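Local coordinates for capsid protein (Turnip yellow mosaic virus, PDB 2FZ2) that self-assembles into a T=3 icosahedral capsid of 180 copies that encloses the single-stranded RNA genome, at residues R12-T18 with E135-P139; A47-I53 with P151-I157; L74-P80 with S126-C132. All coordinates share one frame; numbering follows the deposited sequence.

Overall arrangement
The three contacts step from a loop pair beside the RNA into the two sheets of a jelly-roll-like subunit. Contact 1 touches a cytidine nucleotide directly, whereas the nearest atoms of contacts 3 and 2 lie about 10 Å and 17 Å from bound nucleic acid. Contacts 2 and 3 belong to opposed sheets, with centres about 13 Å apart. They meet in the core, where Leu153 CD1 lies 4.1 Å from Val76 CG1. The centre of contact 1 is about 19 Å from that of contact 2 and 20 Å from that of contact 3. Met137 links all three, its CG reaching Cys132 SG at 4.1 Å and its SD reaching Pro151 CA at 3.8 Å.

Contact 1: R12-T18 with E135-P139; sequences RTVTVAT and EMMQP. Unlike the reference sequence in segment 135-139: Gln138 (reference Asn). With nucleotides of chain A.
Arg12 NH2 donates to Glu135 OE1 at 2.6 Å, forming a salt bridge with an N-H...O angle of 155°. The acceptor lies near the guanidinium plane, but NH2 approaches from above the carboxylate plane. The two planes are turned 40° apart, consistent with a one-oxygen grip instead of a flat two-pronged pair. On its aliphatic part the same arginine passes the RNA, with CD 3.6 Å from O2 of cytidine C2 of chain A. Thr13 follows along the sugar, its CA 3.7 Å from O2' of that nucleotide.

The end of Met136 lies beside Thr13, though its exact position is doubtful. Further on, Thr15 CG2 packs against Met136 CB at 3.3 Å, the two side chains crossing at about a right angle. With OG1 anti to the backbone N (chi1 -167°), Thr15 hydrogen-bonds Pro182 O of a neighbouring subunit, while CG2 is left to pack on Met136. Ala17 CB rests on Gln138 CG at 3.4 Å.

The contact thus joins RNA, loop and subunit interface. Segment 12-18 belongs to the extended N-terminal arm between strands 2-7 and 30-42, and segment 135-139 to the connection from strand 128-131 to strand 140-142.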
loop_
_atom_site.group_PDB
_atom_site.type_symbol
_atom_site.label_atom_id
_atom_site.label_comp_id
_atom_site.label_asym_id
_atom_site.label_seq_id
_atom_site.Cartn_x
_atom_site.Cartn_y
_atom_site.Cartn_z
ATOM N N ARG D 12 38.842 -60.966 -92.920
ATOM C CA ARG D 12 39.542 -61.451 -91.737
ATOM C C ARG D 12 38.680 -62.215 -90.757
ATOM O O ARG D 12 37.486 -62.411 -90.974
ATOM C CB ARG D 12 40.184 -60.281 -90.989
ATOM C CG ARG D 12 39.810 -58.893 -91.505
ATOM C CD ARG D 12 39.522 -57.881 -90.382
ATOM N NE ARG D 12 40.572 -57.831 -89.363
ATOM C CZ ARG D 12 41.718 -57.162 -89.483
ATOM N NH1 ARG D 12 41.980 -56.471 -90.591
ATOM N NH2 ARG D 12 42.603 -57.183 -88.488
ATOM N N THR D 13 39.321 -62.659 -89.680
ATOM C CA THR D 13 38.672 -63.371 -88.584
ATOM C C THR D 13 39.566 -63.311 -87.362
ATOM O O THR D 13 40.720 -62.890 -87.437
ATOM C CB THR D 13 38.390 -64.841 -88.883
ATOM O OG1 THR D 13 37.319 -65.287 -88.039
ATOM C CG2 THR D 13 39.604 -65.678 -88.599
ATOM N N VAL D 14 39.045 -63.756 -86.232
ATOM C CA VAL D 14 39.815 -63.686 -85.006
ATOM C C VAL D 14 40.635 -64.936 -84.731
ATOM O O VAL D 14 40.093 -66.027 -84.517
ATOM C CB VAL D 14 38.877 -63.380 -83.827
ATOM C CG1 VAL D 14 37.585 -64.186 -83.980
ATOM C CG2 VAL D 14 39.566 -63.666 -82.520
ATOM N N THR D 15 41.953 -64.758 -84.753
ATOM C CA THR D 15 42.888 -65.842 -84.493
ATOM C C THR D 15 44.172 -65.252 -83.874
ATOM O O THR D 15 44.794 -64.332 -84.417
ATOM C CB THR D 15 43.152 -66.643 -85.793
ATOM O OG1 THR D 15 43.815 -67.868 -85.484
ATOM C CG2 THR D 15 43.982 -65.875 -86.738
ATOM N N VAL D 16 44.544 -65.773 -82.707
ATOM C CA VAL D 16 45.703 -65.268 -81.975
ATOM C C VAL D 16 46.911 -66.150 -81.966
ATOM O O VAL D 16 46.839 -67.314 -82.301
ATOM C CB VAL D 16 45.391 -65.042 -80.497
ATOM C CG1 VAL D 16 45.895 -63.651 -80.065
ATOM C CG2 VAL D 16 43.909 -65.237 -80.246
ATOM N N ALA D 17 48.021 -65.571 -81.531
ATOM C CA ALA D 17 49.275 -66.284 -81.414
ATOM C C ALA D 17 49.672 -66.185 -79.953
ATOM O O ALA D 17 49.237 -65.265 -79.249
ATOM C CB ALA D 17 50.323 -65.633 -82.281
ATOM N N THR D 18 50.464 -67.142 -79.482
ATOM C CA THR D 18 50.926 -67.105 -78.100
ATOM C C THR D 18 52.322 -66.539 -78.263
ATOM O O THR D 18 53.084 -67.018 -79.092
ATOM C CB THR D 18 50.989 -68.525 -77.444
ATOM O OG1 THR D 18 51.298 -69.497 -78.449
ATOM C CG2 THR D 18 49.628 -68.894 -76.754
ATOM N N GLU D 135 47.084 -58.556 -86.662
ATOM C CA GLU D 135 46.064 -58.747 -85.639
ATOM C C GLU D 135 45.860 -60.258 -85.509
ATOM O O GLU D 135 45.718 -60.801 -84.410
ATOM C CB GLU D 135 44.767 -58.024 -86.080
ATOM C CG GLU D 135 44.883 -56.455 -86.177
ATOM C CD GLU D 135 45.430 -55.910 -87.537
ATOM O OE1 GLU D 135 45.143 -56.517 -88.593
ATOM O OE2 GLU D 135 46.142 -54.865 -87.549
ATOM N N MET D 136 45.907 -60.937 -86.650
ATOM C CA MET D 136 45.719 -62.371 -86.692
ATOM C C MET D 136 46.943 -63.120 -87.207
ATOM O O MET D 136 46.843 -64.101 -87.954
ATOM C CB MET D 136 44.486 -62.691 -87.535
ATOM C CG MET D 136 44.665 -62.603 -89.051
ATOM S SD MET D 136 43.043 -62.534 -89.893
ATOM C CE MET D 136 42.361 -61.124 -89.050
ATOM N N MET D 137 48.106 -62.645 -86.796
ATOM C CA MET D 137 49.359 -63.268 -87.181
ATOM C C MET D 137 50.282 -63.201 -85.997
ATOM O O MET D 137 49.898 -62.773 -84.900
ATOM C CB MET D 137 50.024 -62.528 -88.326
ATOM C CG MET D 137 49.253 -62.538 -89.590
ATOM S SD MET D 137 49.965 -63.708 -90.687
ATOM C CE MET D 137 48.503 -64.140 -91.676
ATOM N N GLN D 138 51.515 -63.612 -86.244
ATOM C CA GLN D 138 52.547 -63.619 -85.231
ATOM C C GLN D 138 53.511 -62.496 -85.542
ATOM O O GLN D 138 54.448 -62.677 -86.317
ATOM C CB GLN D 138 53.286 -64.941 -85.274
ATOM C CG GLN D 138 53.326 -65.621 -83.958
ATOM C CD GLN D 138 54.054 -64.803 -82.933
ATOM O OE1 GLN D 138 54.507 -65.339 -81.920
ATOM N NE2 GLN D 138 54.177 -63.495 -83.180
ATOM N N PRO D 139 53.301 -61.323 -84.932
ATOM C CA PRO D 139 54.132 -60.123 -85.125
ATOM C C PRO D 139 55.628 -60.247 -84.874
ATOM O O PRO D 139 56.424 -59.579 -85.534
ATOM C CB PRO D 139 53.502 -59.078 -84.203
ATOM C CG PRO D 139 52.615 -59.856 -83.267
ATOM C CD PRO D 139 52.191 -61.093 -83.990
ATOM P P C A 2 32.756 -61.137 -92.236
ATOM O OP1 C A 2 32.983 -62.604 -92.335
ATOM O OP2 C A 2 31.452 -60.634 -91.726
ATOM O "O5'" C A 2 33.888 -60.560 -91.276
ATOM C "C5'" C A 2 33.741 -60.662 -89.861
ATOM C "C4'" C A 2 35.050 -60.372 -89.179
ATOM O "O4'" C A 2 35.554 -59.108 -89.695
ATOM C "C3'" C A 2 34.973 -60.196 -87.663
ATOM O "O3'" C A 2 35.053 -61.465 -86.959
ATOM C "C2'" C A 2 36.181 -59.291 -87.420
ATOM O "O2'" C A 2 37.387 -60.031 -87.483
ATOM C "C1'" C A 2 36.119 -58.353 -88.639
ATOM N N1 C A 2 35.349 -57.080 -88.492
ATOM C C2 C A 2 36.064 -55.865 -88.358
ATOM O O2 C A 2 37.313 -55.887 -88.387
ATOM N N3 C A 2 35.377 -54.704 -88.205
ATOM C C4 C A 2 34.041 -54.711 -88.189
ATOM N N4 C A 2 33.419 -53.540 -88.027
ATOM C C5 C A 2 33.289 -55.918 -88.335
ATOM C C6 C A 2 33.975 -57.067 -88.482
#

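Contact 2: A47-I53 with P151-I157; sequences AEASLTI and PKLLISI
Peptide groups are the flat units that meet between Ala47-Ile53 and Pro151-Ile157, joined at their edges by a ladder of N-H...O=C bonds. The strands run antiparallel at 174°, their axes 4.5 Å apart. Strand 47-52 is the outer strand, within this chain, of the four-stranded antiparallel sheet 47-52, 151-158, 89-97, 114-118, consistent with one of the two sheets of a viral jelly roll.

Three hydrogen-bonded pairs fix the register: Ala47 with Ile157, Ala49 with Ile155, and Leu51 with Leu153. Each has bonds in both directions, the shortest being Ile155 N to Ala49 O at 2.7 Å. Ile53 N then bonds Pro151 O at 2.9 Å, continuing the ladder beyond the last strand residue of 47-52. In the non-hydrogen-bonded pairs, CA-H groups approach carbonyls, as Ser50 CA does Leu153 O at 3.1 Å.

On the face carrying Ala49, Leu51, Leu153 and Ile155, Leu51 runs alongside Leu153. Leu51 CG sits between its backbone N and carbonyl carbon (chi1 83°), which helps bring CD2 to 3.5 Å from Leu153 CB; Ile53 CD1 reaches that CB at 3.7 Å. Beyond them, Val76 and Trp95 extend the apolar packing around Leu153. The other face carries Glu48, Ser50, Thr52, Lys152 and Ser156. Leu154 is its apolar exception, with CD2 3.3 Å from Ser50 CB, while Lys152 NZ bonds Ser100 O.

Backbone bonds therefore set the alignment, and the two faces divide the chemistry: one is largely hydrocarbon and serves the core, the other mainly polar.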
loop_
_atom_site.group_PDB
_atom_site.type_symbol
_atom_site.label_atom_id
_atom_site.label_comp_id
_atom_site.label_asym_id
_atom_site.label_seq_id
_atom_site.Cartn_x
_atom_site.Cartn_y
_atom_site.Cartn_z
ATOM N N ALA D 47 54.093 -66.879 -112.733
ATOM C CA ALA D 47 55.084 -67.212 -111.741
ATOM C C ALA D 47 54.390 -67.031 -110.429
ATOM O O ALA D 47 53.291 -66.480 -110.376
ATOM C CB ALA D 47 56.262 -66.290 -111.843
ATOM N N GLU D 48 55.013 -67.514 -109.369
ATOM C CA GLU D 48 54.414 -67.373 -108.062
ATOM C C GLU D 48 55.514 -67.208 -107.046
ATOM O O GLU D 48 56.689 -67.447 -107.347
ATOM C CB GLU D 48 53.556 -68.596 -107.732
ATOM C CG GLU D 48 54.143 -69.928 -108.170
ATOM C CD GLU D 48 53.867 -71.033 -107.160
ATOM O OE1 GLU D 48 52.897 -71.806 -107.370
ATOM O OE2 GLU D 48 54.620 -71.124 -106.157
ATOM N N ALA D 49 55.137 -66.783 -105.849
ATOM C CA ALA D 49 56.110 -66.590 -104.796
ATOM C C ALA D 49 55.471 -66.640 -103.430
ATOM O O ALA D 49 54.389 -66.093 -103.207
ATOM C CB ALA D 49 56.808 -65.277 -104.983
ATOM N N SER D 50 56.147 -67.319 -102.515
ATOM C CA SER D 50 55.670 -67.436 -101.149
ATOM C C SER D 50 56.863 -67.108 -100.312
ATOM O O SER D 50 57.973 -67.584 -100.579
ATOM C CB SER D 50 55.213 -68.865 -100.823
ATOM O OG SER D 50 55.343 -69.730 -101.943
ATOM N N LEU D 51 56.665 -66.280 -99.305
ATOM C CA LEU D 51 57.798 -65.973 -98.468
ATOM C C LEU D 51 57.503 -65.480 -97.066
ATOM O O LEU D 51 56.665 -64.606 -96.832
ATOM C CB LEU D 51 58.731 -65.002 -99.183
ATOM C CG LEU D 51 58.326 -63.550 -99.054
ATOM C CD1 LEU D 51 59.192 -62.701 -99.934
ATOM C CD2 LEU D 51 56.873 -63.431 -99.427
ATOM N N THR D 52 58.217 -66.109 -96.144
ATOM C CA THR D 52 58.161 -65.824 -94.733
ATOM C C THR D 52 58.801 -64.451 -94.690
ATOM O O THR D 52 59.967 -64.289 -95.055
ATOM C CB THR D 52 59.017 -66.850 -94.015
ATOM O OG1 THR D 52 60.015 -67.327 -94.936
ATOM C CG2 THR D 52 58.169 -68.044 -93.561
ATOM N N ILE D 53 58.032 -63.456 -94.280
ATOM C CA ILE D 53 58.543 -62.098 -94.250
ATOM C C ILE D 53 59.708 -61.978 -93.299
ATOM O O ILE D 53 60.733 -61.374 -93.619
ATOM C CB ILE D 53 57.448 -61.099 -93.821
ATOM C CG1 ILE D 53 56.855 -60.423 -95.047
ATOM C CG2 ILE D 53 58.026 -60.019 -92.950
ATOM C CD1 ILE D 53 55.870 -61.272 -95.768
ATOM N N PRO D 151 54.302 -63.735 -90.291
ATOM C CA PRO D 151 53.685 -63.487 -91.594
ATOM C C PRO D 151 54.422 -64.108 -92.757
ATOM O O PRO D 151 55.665 -64.099 -92.806
ATOM C CB PRO D 151 53.645 -61.974 -91.686
ATOM C CG PRO D 151 53.791 -61.513 -90.259
ATOM C CD PRO D 151 54.709 -62.493 -89.635
ATOM N N LYS D 152 53.626 -64.641 -93.681
ATOM C CA LYS D 152 54.084 -65.299 -94.904
ATOM C C LYS D 152 53.245 -64.681 -96.013
ATOM O O LYS D 152 52.035 -64.533 -95.870
ATOM C CB LYS D 152 53.802 -66.808 -94.825
ATOM C CG LYS D 152 54.303 -67.682 -95.988
ATOM C CD LYS D 152 53.627 -69.075 -95.941
ATOM C CE LYS D 152 54.580 -70.234 -96.279
ATOM N NZ LYS D 152 53.872 -71.453 -96.833
ATOM N N LEU D 153 53.865 -64.313 -97.122
ATOM C CA LEU D 153 53.084 -63.713 -98.187
ATOM C C LEU D 153 53.013 -64.594 -99.416
ATOM O O LEU D 153 54.031 -65.105 -99.895
ATOM C CB LEU D 153 53.654 -62.355 -98.565
ATOM C CG LEU D 153 52.989 -61.725 -99.781
ATOM C CD1 LEU D 153 51.798 -60.901 -99.343
ATOM C CD2 LEU D 153 53.987 -60.867 -100.499
ATOM N N LEU D 154 51.802 -64.761 -99.930
ATOM C CA LEU D 154 51.582 -65.587 -101.098
ATOM C C LEU D 154 51.217 -64.743 -102.287
ATOM O O LEU D 154 50.284 -63.946 -102.209
ATOM C CB LEU D 154 50.457 -66.572 -100.821
ATOM C CG LEU D 154 50.812 -67.591 -99.744
ATOM C CD1 LEU D 154 49.669 -68.557 -99.522
ATOM C CD2 LEU D 154 52.051 -68.340 -100.178
ATOM N N ILE D 155 51.939 -64.922 -103.389
ATOM C CA ILE D 155 51.647 -64.167 -104.610
ATOM C C ILE D 155 51.524 -65.067 -105.826
ATOM O O ILE D 155 52.357 -65.954 -106.043
ATOM C CB ILE D 155 52.740 -63.150 -104.955
ATOM C CG1 ILE D 155 52.958 -62.176 -103.802
ATOM C CG2 ILE D 155 52.347 -62.411 -106.204
ATOM C CD1 ILE D 155 51.758 -61.382 -103.474
ATOM N N SER D 156 50.510 -64.817 -106.645
ATOM C CA SER D 156 50.311 -65.623 -107.835
ATOM C C SER D 156 50.199 -64.720 -109.052
ATOM O O SER D 156 49.442 -63.746 -109.047
ATOM C CB SER D 156 49.042 -66.479 -107.677
ATOM O OG SER D 156 47.971 -66.021 -108.497
ATOM N N ILE D 157 50.960 -65.034 -110.095
ATOM C CA ILE D 157 50.910 -64.234 -111.310
ATOM C C ILE D 157 50.449 -65.071 -112.483
ATOM O O ILE D 157 50.919 -66.195 -112.682
ATOM C CB ILE D 157 52.282 -63.648 -111.671
ATOM C CG1 ILE D 157 52.820 -62.820 -110.512
ATOM C CG2 ILE D 157 52.165 -62.763 -112.889
ATOM C CD1 ILE D 157 51.867 -61.796 -110.028
#

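Contact 3: L74-P80 with S126-C132; sequences LWVTIHP and SPLIVKC
Trp75 and Ile129 project together from one face of the sheet, and Thr77 continues that row. Ile129 uses two branches: CG2 approaches Trp75 CD1 obliquely at 3.4 Å, and CD1 touches Thr77 CG2 at 3.2 Å. In Trp75, CG lies between the backbone N and the carbonyl carbon (chi1 69°), and together with a chi2 near 87° this places CD1 and NE1 on the Thr77 side. Thr77 OG1 sits in the indole plane at its edge, where it accepts a weak bond from NE1. Thr77 CG2 also lies over one face of the His79 ring, offset toward the rim. The imidazole is anchored through ND1 to Ile170 O.

On the other face, Val76 and Val130 are likewise aligned, with CG1 of Val76 3.8 Å from CB of Val130. Ile78 and Leu128 repeat the pattern, CB to CB at 3.9 Å. At one end Leu74 CD2 packs on Cys132 CB at 3.8 Å, and at the other Pro80 CD meets Pro127 CA at 3.7 Å.

Backbone bonds keep these pairs opposed. Ile78 and Leu128 exchange two bonds. Val76 and Val130 also bond both ways, and Cys132 N closes the series on Leu74 O at 2.7 Å. The strands are antiparallel at 161°.

Strand 66-80 has strand 169-182 along its other side, while strand 128-131 pairs in parallel with strand 2-7. The Val76, Ile78 and Leu128 face packs on Trp95, Val91, Phe116 and Ile118 of the opposing sheet, as in a capsid jelly roll, and Trp75 meets Asp11 of a neighbouring subunit.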
loop_
_atom_site.group_PDB
_atom_site.type_symbol
_atom_site.label_atom_id
_atom_site.label_comp_id
_atom_site.label_asym_id
_atom_site.label_seq_id
_atom_site.Cartn_x
_atom_site.Cartn_y
_atom_site.Cartn_z
ATOM N N LEU D 74 52.639 -53.759 -91.536
ATOM C CA LEU D 74 53.156 -54.436 -92.710
ATOM C C LEU D 74 52.108 -54.562 -93.794
ATOM O O LEU D 74 50.956 -54.878 -93.513
ATOM C CB LEU D 74 53.634 -55.830 -92.315
ATOM C CG LEU D 74 53.790 -56.812 -93.466
ATOM C CD1 LEU D 74 54.986 -56.371 -94.277
ATOM C CD2 LEU D 74 53.974 -58.235 -92.962
ATOM N N TRP D 75 52.511 -54.320 -95.033
ATOM C CA TRP D 75 51.594 -54.446 -96.144
ATOM C C TRP D 75 52.386 -54.709 -97.395
ATOM O O TRP D 75 53.607 -54.636 -97.396
ATOM C CB TRP D 75 50.780 -53.172 -96.336
ATOM C CG TRP D 75 51.603 -52.027 -96.820
ATOM C CD1 TRP D 75 51.894 -51.708 -98.117
ATOM C CD2 TRP D 75 52.277 -51.064 -96.011
ATOM N NE1 TRP D 75 52.713 -50.602 -98.164
ATOM C CE2 TRP D 75 52.962 -50.190 -96.883
ATOM C CE3 TRP D 75 52.371 -50.855 -94.630
ATOM C CZ2 TRP D 75 53.726 -49.128 -96.417
ATOM C CZ3 TRP D 75 53.132 -49.798 -94.167
ATOM C CH2 TRP D 75 53.799 -48.950 -95.057
ATOM N N VAL D 76 51.673 -55.002 -98.469
ATOM C CA VAL D 76 52.303 -55.270 -99.740
ATOM C C VAL D 76 51.671 -54.347 -100.761
ATOM O O VAL D 76 50.464 -54.087 -100.730
ATOM C CB VAL D 76 52.061 -56.708 -100.170
ATOM C CG1 VAL D 76 50.592 -57.042 -99.980
ATOM C CG2 VAL D 76 52.484 -56.905 -101.617
ATOM N N THR D 77 52.492 -53.852 -101.671
ATOM C CA THR D 77 52.012 -52.956 -102.696
ATOM C C THR D 77 52.225 -53.504 -104.091
ATOM O O THR D 77 53.263 -54.096 -104.398
ATOM C CB THR D 77 52.743 -51.624 -102.666
ATOM O OG1 THR D 77 53.024 -51.219 -101.315
ATOM C CG2 THR D 77 51.921 -50.602 -103.390
ATOM N N ILE D 78 51.235 -53.309 -104.945
ATOM C CA ILE D 78 51.374 -53.735 -106.322
ATOM C C ILE D 78 51.544 -52.440 -107.075
ATOM O O ILE D 78 50.670 -51.573 -107.024
ATOM C CB ILE D 78 50.128 -54.404 -106.848
ATOM C CG1 ILE D 78 49.705 -55.512 -105.898
ATOM C CG2 ILE D 78 50.386 -54.912 -108.253
ATOM C CD1 ILE D 78 48.950 -56.638 -106.556
ATOM N N HIS D 79 52.669 -52.289 -107.756
ATOM C CA HIS D 79 52.909 -51.065 -108.490
ATOM C C HIS D 79 52.789 -51.365 -109.945
ATOM O O HIS D 79 53.623 -52.061 -110.516
ATOM C CB HIS D 79 54.291 -50.531 -108.186
ATOM C CG HIS D 79 54.533 -50.308 -106.731
ATOM N ND1 HIS D 79 54.904 -51.325 -105.877
ATOM C CD2 HIS D 79 54.467 -49.184 -105.978
ATOM C CE1 HIS D 79 55.059 -50.837 -104.660
ATOM N NE2 HIS D 79 54.799 -49.541 -104.693
ATOM N N PRO D 80 51.735 -50.849 -110.574
ATOM C CA PRO D 80 51.575 -51.119 -111.998
ATOM C C PRO D 80 52.650 -50.343 -112.731
ATOM O O PRO D 80 53.016 -49.250 -112.309
ATOM C CB PRO D 80 50.156 -50.637 -112.300
ATOM C CG PRO D 80 49.511 -50.414 -110.929
ATOM C CD PRO D 80 50.652 -50.007 -110.051
ATOM N N SER D 126 46.070 -47.663 -110.456
ATOM C CA SER D 126 46.436 -47.060 -109.191
ATOM C C SER D 126 47.154 -48.198 -108.459
ATOM O O SER D 126 46.795 -49.371 -108.621
ATOM C CB SER D 126 45.181 -46.642 -108.425
ATOM O OG SER D 126 44.844 -45.288 -108.680
ATOM N N PRO D 127 48.201 -47.888 -107.691
ATOM C CA PRO D 127 48.923 -48.931 -106.959
ATOM C C PRO D 127 48.056 -49.522 -105.844
ATOM O O PRO D 127 47.414 -48.784 -105.093
ATOM C CB PRO D 127 50.151 -48.207 -106.421
ATOM C CG PRO D 127 49.757 -46.803 -106.347
ATOM C CD PRO D 127 48.792 -46.565 -107.478
ATOM N N LEU D 128 48.062 -50.853 -105.746
ATOM C CA LEU D 128 47.259 -51.612 -104.779
ATOM C C LEU D 128 47.891 -51.960 -103.451
ATOM O O LEU D 128 49.076 -52.298 -103.372
ATOM C CB LEU D 128 46.818 -52.913 -105.410
ATOM C CG LEU D 128 45.338 -53.218 -105.354
ATOM C CD1 LEU D 128 44.563 -52.025 -104.841
ATOM C CD2 LEU D 128 44.898 -53.580 -106.750
ATOM N N ILE D 129 47.081 -51.945 -102.404
ATOM C CA ILE D 129 47.615 -52.249 -101.095
ATOM C C ILE D 129 46.842 -53.215 -100.211
ATOM O O ILE D 129 45.652 -53.026 -99.920
ATOM C CB ILE D 129 47.803 -50.973 -100.285
ATOM C CG1 ILE D 129 48.494 -49.912 -101.128
ATOM C CG2 ILE D 129 48.604 -51.285 -99.043
ATOM C CD1 ILE D 129 49.989 -49.847 -100.923
ATOM N N VAL D 130 47.533 -54.246 -99.751
ATOM C CA VAL D 130 46.895 -55.181 -98.858
ATOM C C VAL D 130 47.638 -55.155 -97.543
ATOM O O VAL D 130 48.744 -55.697 -97.424
ATOM C CB VAL D 130 46.898 -56.596 -99.420
ATOM C CG1 VAL D 130 45.935 -57.469 -98.635
ATOM C CG2 VAL D 130 46.476 -56.564 -100.845
ATOM N N LYS D 131 47.044 -54.483 -96.564
ATOM C CA LYS D 131 47.681 -54.419 -95.265
ATOM C C LYS D 131 47.658 -55.854 -94.774
ATOM O O LYS D 131 46.703 -56.597 -95.036
ATOM C CB LYS D 131 46.901 -53.508 -94.278
ATOM C CG LYS D 131 47.142 -51.975 -94.451
ATOM C CD LYS D 131 47.266 -51.141 -93.123
ATOM C CE LYS D 131 47.727 -49.659 -93.401
ATOM N NZ LYS D 131 47.584 -48.653 -92.273
ATOM N N CYS D 132 48.732 -56.261 -94.116
ATOM C CA CYS D 132 48.764 -57.585 -93.544
ATOM C C CYS D 132 48.105 -57.383 -92.190
ATOM O O CYS D 132 48.353 -56.385 -91.508
ATOM C CB CYS D 132 50.188 -58.082 -93.333
ATOM S SG CYS D 132 50.197 -59.591 -92.336
#